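Geranylgeranyl pyrophosphate synthetase (Pyrococcus horikoshii, PDB 1WY0) probably catalyses the condensation of isopentenyl diphosphate with allylic diphosphates to build the C20 isoprenoid precursor geranylgeranyl diphosphate. Local coordinates at residues A[98-101]-A[102-105]. Sequence-based numbering, arbitrary orientation.
Sequences KPTV and HRIW
Thr100 holds its hydroxyl over one face of the His102 imidazole, offset toward the rim of the ring, with OG1 3.1 Å from CE1. The first torsions of the two side chains (46° in Thr100, 72° in His102) place OG1 and CG between backbone N and carbonyl carbon and let the two run side by side. The same OG1 is flanked by the aliphatic part of Arg103, whose CG lies 3.3 Å away. Although Thr100 sits at the N-cap position, its side chain makes no capping bond; OG1 is engaged instead with the backbone carbonyls of Asp92 and Glu93, earlier in the same loop. The first turn closes through the main chain: Ile104 N bonds Thr100 O at 3.2 Å, and Trp105 N bonds Val101 O at 3.0 Å in a nearly straight bond (173°). Beside this turn, Pro99 CB packs on Ile104 CG1 at 3.7 Å. Val101, with CG1 anti to its own N, brings that methyl to within 3.8 Å of Trp105 CE3; the indole also has Ile104 CG2 over the centre of one face and meets His40 of helix 32-40 edge-to-face. With alanine at His102, the imidazole beside the Thr100 hydroxyl would be gone, and the packing against Asp87 and Ile88 of helix 69-90 would probably be lost. Main-chain bonds thus form the first turn of helix 101-105, while the threonine hydroxyl ties its start to the loop and apolar side chains seat this junction against helices 69-90 and 32-40 of the helical polyprenyl synthetase fold.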
loop_
_atom_site.group_PDB
_atom_site.type_symbol
_atom_site.label_atom_id
_atom_site.label_comp_id
_atom_site.label_asym_id
_atom_site.label_seq_id
_atom_site.Cartn_x
_atom_site.Cartn_y
_atom_site.Cartn_z
ATOM N N LYS A 98 20.611 7.159 10.115
ATOM C CA LYS A 98 19.561 8.037 10.587
ATOM C C LYS A 98 18.369 7.253 11.139
ATOM O O LYS A 98 18.229 6.052 10.949
ATOM C CB LYS A 98 19.137 8.917 9.413
ATOM C CG LYS A 98 20.247 9.892 8.993
ATOM C CD LYS A 98 20.469 9.952 7.475
ATOM C CE LYS A 98 21.287 11.191 7.062
ATOM N NZ LYS A 98 22.683 10.817 6.820
ATOM N N PRO A 99 17.532 7.971 11.911
ATOM C CA PRO A 99 16.304 7.396 12.459
ATOM C C PRO A 99 15.362 6.896 11.352
ATOM O O PRO A 99 15.380 7.379 10.230
ATOM C CB PRO A 99 15.612 8.491 13.268
ATOM C CG PRO A 99 16.648 9.578 13.561
ATOM C CD PRO A 99 17.679 9.352 12.362
ATOM N N THR A 100 14.551 5.869 11.686
ATOM C CA THR A 100 13.587 5.361 10.712
ATOM C C THR A 100 12.374 6.297 10.570
ATOM O O THR A 100 12.125 7.176 11.382
ATOM C CB THR A 100 13.128 3.966 11.145
ATOM O OG1 THR A 100 12.816 3.976 12.538
ATOM C CG2 THR A 100 14.241 2.947 10.889
ATOM N N VAL A 101 11.633 6.097 9.464
ATOM C CA VAL A 101 10.497 6.975 9.196
ATOM C C VAL A 101 9.504 6.975 10.358
ATOM O O VAL A 101 9.038 8.009 10.818
ATOM C CB VAL A 101 9.809 6.484 7.927
ATOM C CG1 VAL A 101 8.537 7.292 7.682
ATOM C CG2 VAL A 101 10.743 6.639 6.739
ATOM N N HIS A 102 9.131 5.814 10.879
ATOM C CA HIS A 102 8.139 5.777 11.950
ATOM C C HIS A 102 8.583 6.455 13.252
ATOM O O HIS A 102 7.765 7.029 13.966
ATOM C CB HIS A 102 7.686 4.332 12.200
ATOM C CG HIS A 102 8.710 3.473 12.876
ATOM N ND1 HIS A 102 9.575 2.654 12.177
ATOM C CD2 HIS A 102 9.034 3.336 14.182
ATOM C CE1 HIS A 102 10.391 2.054 13.025
ATOM N NE2 HIS A 102 10.083 2.451 14.248
ATOM N N ARG A 103 9.876 6.422 13.553
ATOM C CA ARG A 103 10.362 7.068 14.764
ATOM C C ARG A 103 10.338 8.585 14.648
ATOM O O ARG A 103 10.090 9.281 15.633
ATOM C CB ARG A 103 11.781 6.609 15.091
ATOM C CG ARG A 103 11.887 5.157 15.528
ATOM C CD ARG A 103 13.269 4.897 16.087
ATOM N NE ARG A 103 13.581 5.847 17.153
ATOM C CZ ARG A 103 14.795 6.331 17.391
ATOM N NH1 ARG A 103 15.824 5.953 16.639
ATOM N NH2 ARG A 103 14.975 7.203 18.375
ATOM N N ILE A 104 10.592 9.101 13.449
ATOM C CA ILE A 104 10.592 10.542 13.224
ATOM C C ILE A 104 9.199 11.147 13.089
ATOM O O ILE A 104 8.900 12.183 13.692
ATOM C CB ILE A 104 11.346 10.920 11.937
ATOM C CG1 ILE A 104 12.807 10.473 12.009
ATOM C CG2 ILE A 104 11.279 12.423 11.723
ATOM C CD1 ILE A 104 13.585 10.804 10.733
ATOM N N TRP A 105 8.352 10.514 12.281
ATOM C CA TRP A 105 7.007 11.017 12.032
ATOM C C TRP A 105 5.897 10.225 12.723
ATOM O O TRP A 105 4.733 10.608 12.686
ATOM C CB TRP A 105 6.770 11.067 10.517
ATOM C CG TRP A 105 7.592 12.125 9.835
ATOM C CD1 TRP A 105 7.358 13.477 9.846
ATOM C CD2 TRP A 105 8.811 11.939 9.094
ATOM N NE1 TRP A 105 8.354 14.138 9.163
ATOM C CE2 TRP A 105 9.257 13.222 8.691
ATOM C CE3 TRP A 105 9.567 10.815 8.733
ATOM C CZ2 TRP A 105 10.430 13.413 7.944
ATOM C CZ3 TRP A 105 10.733 11.005 7.993
ATOM C CH2 TRP A 105 11.151 12.298 7.605
#